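Local coordinates for protein beta-glucoside phosphorylase BglX (PDB 5VQE) that probably cleaves beta-glucosides with phosphate, as a glycoside hydrolase family 3 phosphorylase, and binds 2-deoxy-2-fluoroglucose in its pocket, at residues 160-165 against 476-481; 112-117 against 554-559. All blocks are in the same frame, centred on the assembly; numbering follows the deposited sequence.

Contact 1 of 2, residues 160-165 against 476-481; sequences TNVRTY and FKVSSN
Val478 packs against the loop 160-165 with both of its methyl groups. CG1 meets Arg163 CD at 3.7 Å, and the two side chains cross at about a right angle. CG2 faces the turn instead: it lies 4.1 Å from Thr160 O and 4.2 Å from Asn161 CB. Val162 CG2 borders the same methyl more loosely. No direct hydrogen bond joins the two segments. Water 1 links them, donating to Asn161 OD1 at 2.8 Å and to Phe476 O at 2.7 Å. The amide is brought to this water with CG anti to the backbone N (chi1 -160°), while Asn161 ND2 is held by Asn513.

Bonds within the segment help to hold the turn, as does Asp152 through Thr160 OG1. Arg163 N bonds to Thr160 O at 3.0 Å, and Asn161 O accepts from both Thr164 N and Thr164 OG1. Thr164 OG1 lies 3.0 Å from Asn161 O, nearly in line with its carbonyl bond.

The arginine chain bends about its CG-CD bond (chi3 77°), and the guanidinium turns to other partners. NE pairs with Glu94 in a salt bridge, NH1 bonds to Ile159 O, and NH2 bonds to O3 of the bound 2-deoxy-2-fluoro-alpha-D-glucopyranose. Arg163 is a pocket residue, and Val478 packs on its CD methylene. Apolar contact at CD, with charge and hydrogen bonds at the head, probably limits how far the guanidinium can move against the sugar.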
loop_
_atom_site.group_PDB
_atom_site.type_symbol
_atom_site.label_atom_id
_atom_site.label_comp_id
_atom_site.label_asym_id
_atom_site.label_seq_id
_atom_site.Cartn_x
_atom_site.Cartn_y
_atom_site.Cartn_z
ATOM N N THR A 160 6.740 2.864 4.823
ATOM C CA THR A 160 5.482 3.162 5.495
ATOM C C THR A 160 4.982 4.521 5.012
ATOM O O THR A 160 4.409 4.615 3.923
ATOM C CB THR A 160 5.676 3.118 7.010
ATOM O OG1 THR A 160 6.855 3.851 7.374
ATOM C CG2 THR A 160 5.831 1.663 7.471
ATOM N N ASN A 161 5.219 5.581 5.779
ATOM C CA ASN A 161 5.067 6.960 5.284
ATOM C C ASN A 161 3.628 7.149 4.808
ATOM O O ASN A 161 2.692 6.777 5.537
ATOM C CB ASN A 161 6.141 7.195 4.228
ATOM C CG ASN A 161 6.411 8.663 3.989
ATOM O OD1 ASN A 161 5.935 9.254 3.010
ATOM N ND2 ASN A 161 7.182 9.268 4.888
ATOM N N VAL A 162 3.396 7.679 3.606
ATOM C CA VAL A 162 2.039 7.992 3.175
ATOM C C VAL A 162 1.191 6.761 2.912
ATOM O O VAL A 162 -0.010 6.904 2.684
ATOM C CB VAL A 162 2.034 8.869 1.903
ATOM C CG1 VAL A 162 2.667 10.218 2.188
ATOM C CG2 VAL A 162 2.721 8.175 0.740
ATOM N N ARG A 163 1.769 5.557 2.924
ATOM C CA ARG A 163 0.961 4.352 2.780
ATOM C C ARG A 163 0.157 4.044 4.035
ATOM O O ARG A 163 -0.736 3.188 3.986
ATOM C CB ARG A 163 1.845 3.153 2.429
ATOM C CG ARG A 163 2.552 3.264 1.077
ATOM C CD ARG A 163 3.513 2.104 0.879
ATOM N NE ARG A 163 2.836 0.863 0.515
ATOM C CZ ARG A 163 3.344 -0.350 0.707
ATOM N NH1 ARG A 163 4.538 -0.496 1.278
ATOM N NH2 ARG A 163 2.655 -1.421 0.345
ATOM N N THR A 164 0.455 4.709 5.146
ATOM C CA THR A 164 -0.240 4.512 6.406
ATOM C C THR A 164 -1.265 5.618 6.627
ATOM O O THR A 164 -1.275 6.649 5.948
ATOM C CB THR A 164 0.736 4.499 7.592
ATOM O OG1 THR A 164 1.149 5.839 7.890
ATOM C CG2 THR A 164 1.960 3.643 7.312
ATOM N N TYR A 165 -2.130 5.391 7.613
ATOM C CA TYR A 165 -3.025 6.410 8.131
ATOM C C TYR A 165 -2.367 7.238 9.230
ATOM O O TYR A 165 -3.064 7.842 10.055
ATOM C CB TYR A 165 -4.320 5.767 8.645
ATOM C CG TYR A 165 -5.110 5.079 7.561
ATOM C CD1 TYR A 165 -5.642 5.799 6.499
ATOM C CD2 TYR A 165 -5.316 3.707 7.588
ATOM C CE1 TYR A 165 -6.354 5.173 5.495
ATOM C CE2 TYR A 165 -6.034 3.074 6.584
ATOM C CZ TYR A 165 -6.543 3.813 5.543
ATOM O OH TYR A 165 -7.245 3.186 4.544
ATOM N N PHE A 476 8.555 12.887 -3.387
ATOM C CA PHE A 476 9.422 11.747 -3.087
ATOM C C PHE A 476 8.532 10.593 -2.642
ATOM O O PHE A 476 8.103 10.526 -1.486
ATOM C CB PHE A 476 10.480 12.128 -2.059
ATOM C CG PHE A 476 11.588 12.944 -2.658
ATOM C CD1 PHE A 476 12.775 12.345 -3.045
ATOM C CD2 PHE A 476 11.408 14.296 -2.909
ATOM C CE1 PHE A 476 13.787 13.095 -3.635
ATOM C CE2 PHE A 476 12.416 15.049 -3.504
ATOM C CZ PHE A 476 13.603 14.443 -3.867
ATOM N N LYS A 477 8.256 9.698 -3.585
ATOM C CA LYS A 477 7.224 8.688 -3.436
ATOM C C LYS A 477 7.823 7.394 -2.912
ATOM O O LYS A 477 9.013 7.115 -3.096
ATOM C CB LYS A 477 6.528 8.428 -4.774
ATOM C CG LYS A 477 7.409 7.738 -5.809
ATOM N N VAL A 478 6.977 6.605 -2.249
ATOM C CA VAL A 478 7.373 5.273 -1.820
ATOM C C VAL A 478 7.527 4.372 -3.036
ATOM O O VAL A 478 6.741 4.439 -3.993
ATOM C CB VAL A 478 6.339 4.687 -0.843
ATOM C CG1 VAL A 478 6.718 3.257 -0.491
ATOM C CG2 VAL A 478 6.229 5.540 0.416
ATOM N N SER A 479 8.531 3.502 -2.996
ATOM C CA SER A 479 8.693 2.496 -4.037
ATOM C C SER A 479 9.615 1.398 -3.524
ATOM O O SER A 479 10.655 1.687 -2.922
ATOM C CB SER A 479 9.252 3.113 -5.326
ATOM O OG SER A 479 9.033 2.254 -6.428
ATOM N N SER A 480 9.223 0.146 -3.766
ATOM C CA SER A 480 10.003 -1.013 -3.350
ATOM C C SER A 480 11.484 -0.829 -3.662
ATOM O O SER A 480 11.854 -0.372 -4.746
ATOM C CB SER A 480 9.482 -2.267 -4.061
ATOM O OG SER A 480 8.115 -2.503 -3.769
ATOM N N ASN A 481 12.325 -1.190 -2.690
ATOM C CA ASN A 481 13.778 -1.289 -2.837
ATOM C C ASN A 481 14.480 0.063 -2.823
ATOM O O ASN A 481 15.616 0.173 -3.299
ATOM C CB ASN A 481 14.166 -2.052 -4.110
ATOM C CG ASN A 481 13.625 -3.471 -4.124
ATOM O OD1 ASN A 481 14.142 -4.350 -3.435
ATOM N ND2 ASN A 481 12.580 -3.701 -4.908
HETATM O O HOH W 1 6.270 9.650 0.269
#

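Contact 2 of 2, residues 112-117 against 554-559; sequences SPMGVA and SPVDPF
The N-terminal part of helix 113-119, next to its cap, packs against a loop near the C-terminus, 554-559. Pro555 is the main apolar contact of that loop. Its CG lies 3.6 Å from Met114 CG, and its CB lies 3.8 Å from Ala117 CB, so the proline ring touches two residues about one helical turn apart. Met114 and Pro555 cross at about a right angle. Met114 has CG anti to the backbone N (chi1 -176°), and its chain stays extended through SD before bending at chi3. The end methyl then meets Val556 crosswise, with CE 4.0 Å from Val556 CG2. No hydrogen bond crosses between the segments.

Each segment also has its own side-chain to backbone bond. Ser112 is the N-cap: its OG accepts from Gly115 N at 3.2 Å, with an N-H...O angle of 159°. The same hydroxyl bonds to Tyr530 O. In the other segment Asp557 OD1 accepts from Phe559 N at 3.2 Å, which makes an Asx turn. That N-H comes from above the carboxylate plane, 69° out of it.

The contact is buried packing between a helix of the N-terminal domain and the chain that follows helix 534-544. Helix 113-119 packs on helix 122-138 through Val116 and on the C-terminal loop through Met114 and Ala117. Through Pro558 and Phe559 that loop rests on strand 393-397, an outer strand of the mixed sheet.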
loop_
_atom_site.group_PDB
_atom_site.type_symbol
_atom_site.label_atom_id
_atom_site.label_comp_id
_atom_site.label_asym_id
_atom_site.label_seq_id
_atom_site.Cartn_x
_atom_site.Cartn_y
_atom_site.Cartn_z
ATOM N N SER A 112 -3.435 8.999 -1.336
ATOM C CA SER A 112 -2.703 8.129 -0.431
ATOM C C SER A 112 -3.528 7.931 0.839
ATOM O O SER A 112 -4.376 8.763 1.175
ATOM C CB SER A 112 -1.339 8.730 -0.082
ATOM O OG SER A 112 -1.492 9.935 0.663
ATOM N N PRO A 113 -3.303 6.830 1.563
ATOM C CA PRO A 113 -4.003 6.665 2.848
ATOM C C PRO A 113 -3.742 7.798 3.824
ATOM O O PRO A 113 -4.649 8.189 4.576
ATOM C CB PRO A 113 -3.461 5.325 3.361
ATOM C CG PRO A 113 -3.139 4.567 2.115
ATOM C CD PRO A 113 -2.614 5.595 1.149
ATOM N N MET A 114 -2.527 8.349 3.839
ATOM C CA MET A 114 -2.244 9.405 4.797
ATOM C C MET A 114 -3.018 10.668 4.453
ATOM O O MET A 114 -3.486 11.372 5.353
ATOM C CB MET A 114 -0.746 9.697 4.863
ATOM C CG MET A 114 -0.421 10.717 5.933
ATOM S SD MET A 114 1.322 11.053 6.110
ATOM C CE MET A 114 1.845 9.570 6.991
ATOM N N GLY A 115 -3.179 10.957 3.161
ATOM C CA GLY A 115 -4.033 12.067 2.768
ATOM C C GLY A 115 -5.455 11.883 3.262
ATOM O O GLY A 115 -6.071 12.812 3.783
ATOM N N VAL A 116 -5.994 10.678 3.098
ATOM C CA VAL A 116 -7.283 10.340 3.691
ATOM C C VAL A 116 -7.266 10.581 5.194
ATOM O O VAL A 116 -8.225 11.114 5.765
ATOM C CB VAL A 116 -7.630 8.880 3.360
ATOM C CG1 VAL A 116 -8.825 8.395 4.196
ATOM C CG2 VAL A 116 -7.903 8.750 1.869
ATOM N N ALA A 117 -6.191 10.161 5.868
ATOM C CA ALA A 117 -6.119 10.328 7.317
ATOM C C ALA A 117 -6.115 11.799 7.708
ATOM O O ALA A 117 -6.661 12.166 8.756
ATOM C CB ALA A 117 -4.868 9.647 7.867
ATOM N N SER A 554 -2.653 17.381 10.372
ATOM C CA SER A 554 -1.542 16.446 10.278
ATOM C C SER A 554 -1.859 15.158 11.042
ATOM O O SER A 554 -2.121 15.218 12.249
ATOM C CB SER A 554 -0.282 17.094 10.841
ATOM O OG SER A 554 0.122 18.178 10.034
ATOM N N PRO A 555 -1.853 13.993 10.389
ATOM C CA PRO A 555 -2.047 12.717 11.099
ATOM C C PRO A 555 -0.763 12.120 11.652
ATOM O O PRO A 555 -0.762 10.957 12.073
ATOM C CB PRO A 555 -2.620 11.821 9.995
ATOM C CG PRO A 555 -1.904 12.285 8.766
ATOM C CD PRO A 555 -1.672 13.779 8.940
ATOM N N VAL A 556 0.289 12.935 11.655
ATOM C CA VAL A 556 1.650 12.561 11.992
ATOM C C VAL A 556 2.302 13.842 12.510
ATOM O O VAL A 556 1.775 14.937 12.312
ATOM C CB VAL A 556 2.318 11.996 10.715
ATOM C CG1 VAL A 556 3.578 12.712 10.373
ATOM C CG2 VAL A 556 2.480 10.490 10.798
ATOM N N ASP A 557 3.433 13.712 13.206
ATOM C CA ASP A 557 4.192 14.900 13.601
ATOM C C ASP A 557 5.097 15.315 12.448
ATOM O O ASP A 557 6.134 14.679 12.227
ATOM C CB ASP A 557 5.043 14.649 14.848
ATOM C CG ASP A 557 5.898 15.855 15.227
ATOM O OD1 ASP A 557 5.588 16.985 14.782
ATOM O OD2 ASP A 557 6.893 15.672 15.966
ATOM N N PRO A 558 4.757 16.368 11.694
ATOM C CA PRO A 558 5.572 16.707 10.516
ATOM C C PRO A 558 6.948 17.225 10.866
ATOM O O PRO A 558 7.826 17.247 9.991
ATOM C CB PRO A 558 4.735 17.773 9.798
ATOM C CG PRO A 558 3.888 18.367 10.855
ATOM C CD PRO A 558 3.629 17.296 11.871
ATOM N N PHE A 559 7.173 17.629 12.113
ATOM C CA PHE A 559 8.473 18.151 12.505
ATOM C C PHE A 559 9.456 17.054 12.887
ATOM O O PHE A 559 10.664 17.311 12.920
ATOM C CB PHE A 559 8.280 19.147 13.647
ATOM C CG PHE A 559 7.369 20.284 13.281
ATOM C CD1 PHE A 559 7.860 21.386 12.601
ATOM C CD2 PHE A 559 6.018 20.228 13.568
ATOM C CE1 PHE A 559 7.024 22.423 12.244
ATOM C CE2 PHE A 559 5.177 21.263 13.213
ATOM C CZ PHE A 559 5.682 22.364 12.549
#

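The centres of contacts 1 and 2 lie 12 Å apart. They meet through 160-165 and 112-117, both in the family 3 N-terminal domain: Val162 O and Met114 N are 3.1 Å apart, a probable hydrogen bond, and Met114 CE packs on Asn161 O. The order along the chain is 112-117, 160-165, 476-481, 554-559, so contact 1 is nested inside the loop closed by contact 2. Their later segments follow strand 469-475 of the mixed six-stranded sheet and helix 534-544. Two separate loops of the C-terminal part thus pack against adjoining N-terminal elements. Contact 1 reaches the sugar pocket through Arg163, while contact 2 supplies buried apolar packing between the domains.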